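PDB 6OK1: lipid-transfer protein from Thermomonospora curvata, which is of unknown precise function but belongs to the thiolase superfamily, with thiolase-like N-terminal and C-terminal domains. Local coordinates for residues L29-V34 against R66-G71; D49-F54 against I62-N67; G220-V225 against G350-V355; A33-I38 against L43-V48. All blocks are in the same frame, centred on the assembly; numbering follows the deposited sequence.

Contact 1 of 4, residues L29-V34 against R66-G71. With NA (sodium ion), chain E.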
loop_
_atom_site.group_PDB
_atom_site.type_symbol
_atom_site.label_atom_id
_atom_site.label_comp_id
_atom_site.label_asym_id
_atom_site.label_seq_id
_atom_site.Cartn_x
_atom_site.Cartn_y
_atom_site.Cartn_z
ATOM N N LEU A 29 9.166 2.557 17.437
ATOM C CA LEU A 29 10.332 2.862 16.616
ATOM C C LEU A 29 9.992 3.892 15.542
ATOM O O LEU A 29 10.794 4.784 15.256
ATOM C CB LEU A 29 10.858 1.586 15.968
ATOM C CG LEU A 29 11.353 0.474 16.909
ATOM C CD1 LEU A 29 11.697 -0.761 16.112
ATOM C CD2 LEU A 29 12.587 0.967 17.688
ATOM N N ALA A 30 8.846 3.722 14.877
ATOM C CA ALA A 30 8.430 4.673 13.854
ATOM C C ALA A 30 8.286 6.054 14.444
ATOM O O ALA A 30 8.777 7.029 13.880
ATOM C CB ALA A 30 7.124 4.231 13.213
ATOM N N CYS A 31 7.631 6.150 15.600
ATOM C CA CYS A 31 7.443 7.459 16.217
ATOM C C CYS A 31 8.776 8.082 16.609
ATOM O O CYS A 31 8.986 9.285 16.408
ATOM C CB CYS A 31 6.531 7.333 17.429
ATOM S SG CYS A 31 4.848 6.943 16.987
ATOM N N GLU A 32 9.695 7.290 17.156
ATOM C CA GLU A 32 10.998 7.844 17.518
ATOM C C GLU A 32 11.724 8.395 16.294
ATOM O O GLU A 32 12.251 9.511 16.325
ATOM C CB GLU A 32 11.868 6.804 18.221
ATOM C CG GLU A 32 11.417 6.483 19.625
ATOM C CD GLU A 32 12.271 5.423 20.292
ATOM O OE1 GLU A 32 13.445 5.243 19.881
ATOM O OE2 GLU A 32 11.766 4.777 21.234
ATOM N N ALA A 33 11.791 7.611 15.220
ATOM C CA ALA A 33 12.518 8.044 14.028
ATOM C C ALA A 33 11.870 9.280 13.412
ATOM O O ALA A 33 12.559 10.224 13.003
ATOM C CB ALA A 33 12.568 6.883 13.016
ATOM N N VAL A 34 10.540 9.299 13.361
ATOM C CA VAL A 34 9.817 10.414 12.758
ATOM C C VAL A 34 10.057 11.695 13.547
ATOM O O VAL A 34 10.373 12.742 12.974
ATOM C CB VAL A 34 8.324 10.078 12.676
ATOM C CG1 VAL A 34 7.478 11.296 12.434
ATOM C CG2 VAL A 34 8.088 9.028 11.579
ATOM N N ARG A 66 -1.315 10.356 15.348
ATOM C CA ARG A 66 -1.952 10.659 16.628
ATOM C C ARG A 66 -1.001 10.448 17.796
ATOM O O ARG A 66 -1.186 11.062 18.857
ATOM C CB ARG A 66 -3.230 9.842 16.820
ATOM C CG ARG A 66 -3.061 8.360 17.092
ATOM C CD ARG A 66 -4.426 7.681 17.363
ATOM N NE ARG A 66 -5.010 8.150 18.624
ATOM C CZ ARG A 66 -4.796 7.570 19.812
ATOM N NH1 ARG A 66 -4.042 6.480 19.899
ATOM N NH2 ARG A 66 -5.362 8.058 20.914
ATOM N N ASN A 67 0.041 9.645 17.616
ATOM C CA ASN A 67 1.027 9.472 18.681
ATOM C C ASN A 67 1.996 10.640 18.740
ATOM O O ASN A 67 2.400 11.050 19.830
ATOM C CB ASN A 67 1.798 8.161 18.473
ATOM C CG ASN A 67 1.126 6.979 19.148
ATOM O OD1 ASN A 67 1.407 6.691 20.300
ATOM N ND2 ASN A 67 0.235 6.298 18.438
ATOM N N THR A 68 2.411 11.160 17.586
ATOM C CA THR A 68 3.465 12.166 17.532
ATOM C C THR A 68 2.963 13.598 17.583
ATOM O O THR A 68 3.787 14.507 17.736
ATOM C CB THR A 68 4.297 12.018 16.265
ATOM O OG1 THR A 68 3.444 12.163 15.112
ATOM C CG2 THR A 68 4.999 10.672 16.258
ATOM N N GLY A 69 1.660 13.830 17.439
ATOM C CA GLY A 69 1.150 15.186 17.369
ATOM C C GLY A 69 1.217 15.815 15.998
ATOM O O GLY A 69 1.021 17.037 15.881
ATOM N N ILE A 70 1.476 15.017 14.956
ATOM C CA ILE A 70 1.391 15.501 13.577
ATOM C C ILE A 70 -0.028 15.938 13.247
ATOM O O ILE A 70 -0.241 16.857 12.439
ATOM C CB ILE A 70 1.921 14.392 12.632
ATOM C CG1 ILE A 70 3.440 14.370 12.710
ATOM C CG2 ILE A 70 1.434 14.576 11.205
ATOM C CD1 ILE A 70 4.093 13.151 12.062
ATOM N N GLY A 71 -1.020 15.286 13.841
ATOM C CA GLY A 71 -2.394 15.745 13.678
ATOM C C GLY A 71 -2.925 15.472 12.278
ATOM O O GLY A 71 -2.790 14.372 11.741
HETATM NA NA NA E . -0.502 17.892 10.512
HETATM O O HOH W 1 -1.039 19.974 9.286
HETATM O O HOH W 2 -1.496 19.339 11.957
#
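Cys31 points its sulfur from helix 26-40 at the last turn of helix 61-68, where SG lies 3.6 Å from CB of Asn67 and 3.8 Å from CG2 of Thr68. One turn further on, Val34 takes up the contact: its CG1 meets CD1 of Ile70 at 3.9 Å, the two branched side chains crossing at about a right angle. Small or compact groups suit the Cys31 end, since the backbones come close there, with the CA atoms of Cys31 and Thr68 only 6.3 Å apart.

Behind this first shell, Thr68 is divided between two tasks. Its chi1 of 59° lays the methyl beside the backbone N, facing Cys31, while OG1 turns back to hydrogen-bond with O of Val64 and receives a weak bond from N of Ile70. Gly69 then ends the helix with a positive phi of 84°, a backbone shape that glycine adopts without strain. This bend brings Ile70 round, with its side chain on Val34 and its carbonyl O on the sodium ion at 2.2 Å. The backbone oxygens of Val48 and Glu72 and two waters complete the shell. Across the contact, from helix 26-40 to the end of helix 61-68 and the loop after it, the attraction is apolar and dispersive, whereas the sodium ion is stabilised by the dipoles of carbonyls and waters, none of which carries a formal charge.

Contact 2 of 4, residues D49-F54 against I62-N67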
loop_
_atom_site.group_PDB
_atom_site.type_symbol
_atom_site.label_atom_id
_atom_site.label_comp_id
_atom_site.label_asym_id
_atom_site.label_seq_id
_atom_site.Cartn_x
_atom_site.Cartn_y
_atom_site.Cartn_z
ATOM N N ASP A 49 2.298 17.678 7.185
ATOM C CA ASP A 49 0.982 17.440 6.603
ATOM C C ASP A 49 0.972 16.247 5.655
ATOM O O ASP A 49 -0.054 15.999 5.000
ATOM C CB ASP A 49 0.454 18.702 5.907
ATOM C CG ASP A 49 1.405 19.285 4.894
ATOM O OD1 ASP A 49 2.438 18.664 4.590
ATOM O OD2 ASP A 49 1.101 20.396 4.383
ATOM N N GLY A 50 2.060 15.491 5.588
ATOM C CA GLY A 50 2.098 14.301 4.750
ATOM C C GLY A 50 2.929 13.204 5.378
ATOM O O GLY A 50 3.937 13.463 6.050
ATOM N N LEU A 51 2.513 11.952 5.131
ATOM C CA LEU A 51 3.244 10.773 5.586
ATOM C C LEU A 51 3.246 9.719 4.490
ATOM O O LEU A 51 2.191 9.416 3.926
ATOM C CB LEU A 51 2.622 10.165 6.850
ATOM C CG LEU A 51 2.821 10.951 8.154
ATOM C CD1 LEU A 51 2.064 10.301 9.322
ATOM C CD2 LEU A 51 4.289 11.110 8.517
ATOM N N VAL A 52 4.414 9.140 4.228
ATOM C CA VAL A 52 4.576 8.097 3.213
ATOM C C VAL A 52 5.322 6.920 3.840
ATOM O O VAL A 52 6.326 7.106 4.530
ATOM C CB VAL A 52 5.327 8.619 1.971
ATOM C CG1 VAL A 52 5.356 7.548 0.899
ATOM C CG2 VAL A 52 4.660 9.914 1.416
ATOM N N THR A 53 4.844 5.701 3.606
ATOM C CA THR A 53 5.605 4.531 4.058
ATOM C C THR A 53 5.396 3.398 3.057
ATOM O O THR A 53 4.902 3.608 1.941
ATOM C CB THR A 53 5.248 4.156 5.507
ATOM O OG1 THR A 53 6.100 3.106 5.964
ATOM C CG2 THR A 53 3.814 3.715 5.655
ATOM N N PHE A 54 5.843 2.206 3.436
ATOM C CA PHE A 54 5.734 1.004 2.623
ATOM C C PHE A 54 4.374 0.341 2.836
ATOM O O PHE A 54 3.788 0.427 3.917
ATOM C CB PHE A 54 6.800 -0.025 3.010
ATOM C CG PHE A 54 8.255 0.358 2.703
ATOM C CD1 PHE A 54 8.702 1.693 2.604
ATOM C CD2 PHE A 54 9.189 -0.668 2.583
ATOM C CE1 PHE A 54 10.052 1.966 2.383
ATOM C CE2 PHE A 54 10.552 -0.385 2.352
ATOM C CZ PHE A 54 10.962 0.912 2.232
ATOM N N ILE A 62 -2.059 7.070 10.355
ATOM C CA ILE A 62 -2.898 7.663 11.399
ATOM C C ILE A 62 -2.368 7.334 12.787
ATOM O O ILE A 62 -2.517 8.137 13.715
ATOM C CB ILE A 62 -4.360 7.226 11.264
ATOM C CG1 ILE A 62 -4.506 5.701 11.299
ATOM C CG2 ILE A 62 -4.963 7.840 9.988
ATOM C CD1 ILE A 62 -5.979 5.249 11.396
ATOM N N HIS A 63 -1.770 6.161 12.963
ATOM C CA HIS A 63 -1.233 5.813 14.274
ATOM C C HIS A 63 0.022 6.610 14.571
ATOM O O HIS A 63 0.199 7.116 15.687
ATOM C CB HIS A 63 -0.963 4.313 14.339
ATOM C CG HIS A 63 -2.220 3.505 14.348
ATOM N ND1 HIS A 63 -3.225 3.733 15.267
ATOM C CD2 HIS A 63 -2.669 2.527 13.531
ATOM C CE1 HIS A 63 -4.230 2.907 15.026
ATOM N NE2 HIS A 63 -3.915 2.158 13.982
ATOM N N VAL A 64 0.883 6.789 13.572
ATOM C CA VAL A 64 2.028 7.681 13.743
ATOM C C VAL A 64 1.551 9.099 14.051
ATOM O O VAL A 64 2.084 9.781 14.945
ATOM C CB VAL A 64 2.933 7.629 12.490
ATOM C CG1 VAL A 64 4.039 8.680 12.552
ATOM C CG2 VAL A 64 3.548 6.233 12.372
ATOM N N ALA A 65 0.547 9.573 13.322
ATOM C CA ALA A 65 0.163 10.969 13.470
ATOM C C ALA A 65 -0.446 11.240 14.845
ATOM O O ALA A 65 -0.158 12.271 15.449
ATOM C CB ALA A 65 -0.796 11.377 12.365
ATOM N N ARG A 66 -1.315 10.356 15.348
ATOM C CA ARG A 66 -1.952 10.659 16.628
ATOM C C ARG A 66 -1.001 10.448 17.796
ATOM O O ARG A 66 -1.186 11.062 18.857
ATOM C CB ARG A 66 -3.230 9.842 16.820
ATOM C CG ARG A 66 -3.061 8.360 17.092
ATOM C CD ARG A 66 -4.426 7.681 17.363
ATOM N NE ARG A 66 -5.010 8.150 18.624
ATOM C CZ ARG A 66 -4.796 7.570 19.812
ATOM N NH1 ARG A 66 -4.042 6.480 19.899
ATOM N NH2 ARG A 66 -5.362 8.058 20.914
ATOM N N ASN A 67 0.041 9.645 17.616
ATOM C CA ASN A 67 1.027 9.472 18.681
ATOM C C ASN A 67 1.996 10.640 18.740
ATOM O O ASN A 67 2.400 11.050 19.830
ATOM C CB ASN A 67 1.798 8.161 18.473
ATOM C CG ASN A 67 1.126 6.979 19.148
ATOM O OD1 ASN A 67 1.407 6.691 20.300
ATOM N ND2 ASN A 67 0.235 6.298 18.438
#
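Leu51, on strand 50-54, reaches across to helix 61-68 with one methyl group: its CD1 lies 4.1 Å from CG1 of Val64 and 4.3 Å from CB of Ala65. With chi1 at -73°, CG stands beside the backbone N and the extended leucine spans the gap between strand and helix, whose nearest CA atoms, those of Leu51 and Ala65, are 8.5 Å apart. The small Ala65 lets the helix settle above the leucine tip, and the branched Val64 covers it obliquely. Ile70, Leu73 and Val106 also touch Leu51, so this buried, wholly apolar point is surrounded by further hydrocarbon.

The two segments are consecutive members of a beta-alpha-beta unit, in which helix 61-68 carries the chain from strand 50-54 to its parallel neighbour, strand 75-79. Such a helix lies against the sheet by its apolar face, which here is the face of Val64 and Ala65.

Around the other side of the helix the setting is mixed: His63 and Arg66 are partly exposed, while Ile62 is buried against the second subunit. Asn67, buried and polar on the flank facing helix 26-40, turns its amide back on its own helix: ND2 gives O of His63 a bond of 2.9 Å, at an N-H...O angle of 163° and nearly in the amide plane. The backbone N of Asn67 approaches the same oxygen from the opposite face of the carbonyl plane, at 3.2 Å, so that two donors grip one acceptor. Arg66 extends outward to form a salt bridge through NE with Asp252 of the second subunit.

Contact 3 of 4, residues G220-V225 against G350-V355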
loop_
_atom_site.group_PDB
_atom_site.type_symbol
_atom_site.label_atom_id
_atom_site.label_comp_id
_atom_site.label_asym_id
_atom_site.label_seq_id
_atom_site.Cartn_x
_atom_site.Cartn_y
_atom_site.Cartn_z
ATOM N N GLY A 220 14.728 -1.666 13.935
ATOM C CA GLY A 220 14.996 -0.245 13.920
ATOM C C GLY A 220 14.028 0.523 13.040
ATOM O O GLY A 220 13.176 -0.050 12.357
ATOM N N GLY A 221 14.183 1.840 13.086
ATOM C CA GLY A 221 13.344 2.750 12.303
ATOM C C GLY A 221 14.160 3.873 11.695
ATOM O O GLY A 221 15.173 4.304 12.248
ATOM N N GLN A 222 13.711 4.330 10.517
ATOM C CA GLN A 222 14.361 5.395 9.761
ATOM C C GLN A 222 13.295 6.323 9.203
ATOM O O GLN A 222 12.287 5.856 8.657
ATOM C CB GLN A 222 15.199 4.832 8.610
ATOM C CG GLN A 222 15.840 5.867 7.720
ATOM C CD GLN A 222 17.060 6.511 8.360
ATOM O OE1 GLN A 222 18.063 5.842 8.625
ATOM N NE2 GLN A 222 16.994 7.821 8.562
ATOM N N ALA A 223 13.537 7.638 9.299
ATOM C CA ALA A 223 12.603 8.628 8.775
ATOM C C ALA A 223 13.364 9.734 8.063
ATOM O O ALA A 223 14.553 9.938 8.290
ATOM C CB ALA A 223 11.727 9.241 9.880
ATOM N N LEU A 224 12.665 10.398 7.141
ATOM C CA LEU A 224 13.226 11.427 6.265
ATOM C C LEU A 224 12.173 12.513 6.098
ATOM O O LEU A 224 11.018 12.187 5.828
ATOM C CB LEU A 224 13.575 10.859 4.882
ATOM C CG LEU A 224 14.388 9.563 4.825
ATOM C CD1 LEU A 224 14.260 8.906 3.484
ATOM C CD2 LEU A 224 15.861 9.819 5.117
ATOM N N VAL A 225 12.571 13.790 6.218
ATOM C CA VAL A 225 11.668 14.936 6.080
ATOM C C VAL A 225 11.923 15.618 4.740
ATOM O O VAL A 225 13.048 16.037 4.451
ATOM C CB VAL A 225 11.857 15.942 7.229
ATOM C CG1 VAL A 225 11.029 17.192 6.983
ATOM C CG2 VAL A 225 11.439 15.307 8.533
ATOM N N GLY A 350 20.026 3.859 3.680
ATOM C CA GLY A 350 20.916 4.291 2.614
ATOM C C GLY A 350 20.576 5.672 2.091
ATOM O O GLY A 350 21.466 6.437 1.711
ATOM N N ILE A 351 19.288 6.007 2.038
ATOM C CA ILE A 351 18.921 7.364 1.648
ATOM C C ILE A 351 19.484 8.350 2.659
ATOM O O ILE A 351 20.007 9.399 2.293
ATOM C CB ILE A 351 17.386 7.493 1.500
ATOM C CG1 ILE A 351 16.862 6.485 0.460
ATOM C CG2 ILE A 351 17.016 8.897 1.073
ATOM C CD1 ILE A 351 15.327 6.382 0.351
ATOM N N ALA A 352 19.410 8.016 3.945
ATOM C CA ALA A 352 19.969 8.903 4.966
ATOM C C ALA A 352 21.461 9.125 4.748
ATOM O O ALA A 352 21.950 10.249 4.887
ATOM C CB ALA A 352 19.705 8.323 6.347
ATOM N N GLU A 353 22.209 8.060 4.417
ATOM C CA GLU A 353 23.640 8.223 4.168
ATOM C C GLU A 353 23.883 9.143 2.980
ATOM O O GLU A 353 24.788 9.977 3.016
ATOM C CB GLU A 353 24.314 6.867 3.937
ATOM C CG GLU A 353 25.780 6.944 3.478
ATOM C CD GLU A 353 26.738 7.478 4.550
ATOM O OE1 GLU A 353 26.341 7.666 5.719
ATOM O OE2 GLU A 353 27.905 7.707 4.197
ATOM N N ALA A 354 23.072 9.017 1.926
ATOM C CA ALA A 354 23.200 9.910 0.777
ATOM C C ALA A 354 23.015 11.360 1.195
ATOM O O ALA A 354 23.709 12.260 0.707
ATOM C CB ALA A 354 22.171 9.516 -0.283
ATOM N N VAL A 355 22.070 11.602 2.095
ATOM C CA VAL A 355 21.859 12.948 2.612
ATOM C C VAL A 355 23.111 13.437 3.338
ATOM O O VAL A 355 23.570 14.572 3.139
ATOM C CB VAL A 355 20.624 12.971 3.531
ATOM C CG1 VAL A 355 20.530 14.315 4.284
ATOM C CG2 VAL A 355 19.321 12.712 2.724
#
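Between Leu224 and Ala352, whose CA atoms are 7.3 Å apart, strand segment 220-225 passes helix segment 350-355 with an axial separation of 9.1 Å and their N-to-C directions 47° apart. Leu224 carries most of the contact. One of its methyls, CD1, lies 3.7 Å from CG2 of Ile351, and the two side chains cross at about a right angle. The other, CD2, turns to the helix backbone and the methyl of Ala352. A forked leucine can thus touch two successive helix residues, and small alanine lets the helix approach the strand closely.

Two residues back, Gln222 points to the same side. Its chain bends at chi2 (77°), turning the amide forward along the strand, where NE2 donates to O of Ala223 at 3.2 Å with an N-H...O angle of 161°. CB of Ala352 lies off the amide plane, beyond its N and O end, 3.5 Å from NE2. Glutamine suits this place: the bond takes up a buried N-H and helps fix the amide, whose flat end fits against a methyl.

Strand 219-228 lies between strands 104-112 and 8-15. Ala223 faces helix 26-40 on the other side of the sheet, while Ile351 also packs on Ala86, Cys87 and Val90 of helix 86-98. A helix of the C-terminal thiolase-like region is therefore applied to an N-terminal strand, in keeping with the layered thiolase fold.

Contact 4 of 4, residues A33-I38 against L43-V48. With NA (sodium ion), chain E.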
loop_
_atom_site.group_PDB
_atom_site.type_symbol
_atom_site.label_atom_id
_atom_site.label_comp_id
_atom_site.label_asym_id
_atom_site.label_seq_id
_atom_site.Cartn_x
_atom_site.Cartn_y
_atom_site.Cartn_z
ATOM N N ALA A 33 11.791 7.611 15.220
ATOM C CA ALA A 33 12.518 8.044 14.028
ATOM C C ALA A 33 11.870 9.280 13.412
ATOM O O ALA A 33 12.559 10.224 13.003
ATOM C CB ALA A 33 12.568 6.883 13.016
ATOM N N VAL A 34 10.540 9.299 13.361
ATOM C CA VAL A 34 9.817 10.414 12.758
ATOM C C VAL A 34 10.057 11.695 13.547
ATOM O O VAL A 34 10.373 12.742 12.974
ATOM C CB VAL A 34 8.324 10.078 12.676
ATOM C CG1 VAL A 34 7.478 11.296 12.434
ATOM C CG2 VAL A 34 8.088 9.028 11.579
ATOM N N LEU A 35 9.896 11.640 14.873
ATOM C CA LEU A 35 10.181 12.827 15.685
ATOM C C LEU A 35 11.632 13.272 15.545
ATOM O O LEU A 35 11.917 14.480 15.537
ATOM C CB LEU A 35 9.844 12.556 17.155
ATOM C CG LEU A 35 8.333 12.508 17.435
ATOM C CD1 LEU A 35 8.066 12.124 18.888
ATOM C CD2 LEU A 35 7.641 13.842 17.126
ATOM N N ALA A 36 12.565 12.322 15.464
ATOM C CA ALA A 36 13.974 12.681 15.332
ATOM C C ALA A 36 14.231 13.400 14.016
ATOM O O ALA A 36 14.971 14.389 13.979
ATOM C CB ALA A 36 14.854 11.436 15.457
ATOM N N ALA A 37 13.600 12.938 12.926
ATOM C CA ALA A 37 13.799 13.567 11.618
ATOM C C ALA A 37 13.183 14.964 11.586
ATOM O O ALA A 37 13.785 15.909 11.060
ATOM C CB ALA A 37 13.200 12.697 10.511
ATOM N N ILE A 38 12.010 15.112 12.194
ATOM C CA ILE A 38 11.341 16.403 12.276
ATOM C C ILE A 38 12.226 17.399 13.018
ATOM O O ILE A 38 12.439 18.533 12.566
ATOM C CB ILE A 38 9.972 16.229 12.962
ATOM C CG1 ILE A 38 9.011 15.440 12.046
ATOM C CG2 ILE A 38 9.365 17.572 13.347
ATOM C CD1 ILE A 38 7.729 14.936 12.722
ATOM N N LEU A 43 11.979 21.609 12.543
ATOM C CA LEU A 43 10.535 21.773 12.466
ATOM C C LEU A 43 9.866 21.185 13.714
ATOM O O LEU A 43 10.522 20.656 14.623
ATOM C CB LEU A 43 9.988 21.114 11.193
ATOM C CG LEU A 43 10.446 21.685 9.843
ATOM C CD1 LEU A 43 9.972 20.798 8.659
ATOM C CD2 LEU A 43 9.929 23.092 9.674
ATOM N N GLU A 44 8.545 21.339 13.763
ATOM C CA GLU A 44 7.680 20.814 14.809
ATOM C C GLU A 44 6.712 19.796 14.217
ATOM O O GLU A 44 6.368 19.897 13.043
ATOM C CB GLU A 44 6.867 21.930 15.474
ATOM C CG GLU A 44 7.712 22.959 16.240
ATOM C CD GLU A 44 8.278 22.416 17.542
ATOM O OE1 GLU A 44 8.043 21.233 17.856
ATOM O OE2 GLU A 44 8.963 23.178 18.254
ATOM N N PRO A 45 6.230 18.828 15.010
ATOM C CA PRO A 45 5.288 17.832 14.441
ATOM C C PRO A 45 4.059 18.439 13.780
ATOM O O PRO A 45 3.631 17.925 12.743
ATOM C CB PRO A 45 4.918 16.971 15.654
ATOM C CG PRO A 45 6.116 17.048 16.556
ATOM C CD PRO A 45 6.660 18.453 16.370
ATOM N N SER A 46 3.487 19.523 14.333
ATOM C CA SER A 46 2.315 20.166 13.741
ATOM C C SER A 46 2.595 20.737 12.358
ATOM O O SER A 46 1.647 21.032 11.616
ATOM C CB SER A 46 1.807 21.285 14.661
ATOM O OG SER A 46 2.841 22.231 14.861
ATOM N N ASP A 47 3.865 20.906 11.994
ATOM C CA ASP A 47 4.202 21.358 10.649
ATOM C C ASP A 47 3.951 20.275 9.589
ATOM O O ASP A 47 3.757 20.609 8.415
ATOM C CB ASP A 47 5.665 21.796 10.586
ATOM C CG ASP A 47 5.958 23.003 11.460
ATOM O OD1 ASP A 47 5.078 23.871 11.560
ATOM O OD2 ASP A 47 7.064 23.078 12.035
ATOM N N VAL A 48 3.952 19.003 9.980
ATOM C CA VAL A 48 3.860 17.879 9.036
ATOM C C VAL A 48 2.443 17.730 8.510
ATOM O O VAL A 48 1.485 17.622 9.282
ATOM C CB VAL A 48 4.312 16.575 9.713
ATOM C CG1 VAL A 48 4.173 15.391 8.763
ATOM C CG2 VAL A 48 5.750 16.700 10.175
HETATM NA NA NA E . -0.502 17.892 10.512
HETATM O O HOH W 1 -1.039 19.974 9.286
HETATM O O HOH W 2 -1.496 19.339 11.957
#
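A backbone bond from N of Leu43 to O of Ile38, 3.1 Å long with an N-H...O angle of 161°, ties the chain leaving helix 26-40 back to its last turns. Ile38 fills the angle so formed. Its CG2 rests against the backbone, 3.6 Å from C of Glu44, while CG1, set beside the backbone N (chi1 -69°), carries CD1 inward to CG2 of Val48 at 3.7 Å. A beta-branched residue can serve both directions at once. Nearer the surface, CD2 of Leu35 meets CG of Pro45 at 3.6 Å, the leucine crossing the ring at about a right angle.

Pro45 opens a short 3-10 turn that needs no N-H from it. Glu44 and Asp47 bind each other twice: OD2 of Asp47 accepts from N of Glu44 at 2.9 Å, on the anti side and 35° out of the carboxylate plane, and N of Asp47 donates to O of Glu44. Beyond it, Val48 points its side chain at the helix and its O at the sodium ion, 2.4 Å away. This is the helix-to-strand connection of a beta-alpha-beta crossover, in which helix 26-40 links strand 8-15 to strand 50-54, parallel to it across two intervening strands.

How the contacts relate
Contacts 1, 2 and 4 form one cluster within the N-terminal thiolase range, contact 1 lying about 8 Å from contact 4 and about 7 Å from contact 2, centre to centre. Contact 4 closes first along the chain and leads into strand 50-54 of contact 2; contact 1 starts on the same helix 26-40 as contact 4 and ends on the helix 61-68 that contact 2 also uses. The sodium ion joins contacts 1 and 4 through their loops. Contact 3 comes much later in sequence, about 14 to 16 Å away between centres, on the opposite face of the sheet. Together they show helices layered on both faces of one sheet, with contact 3 bringing in the C-terminal region.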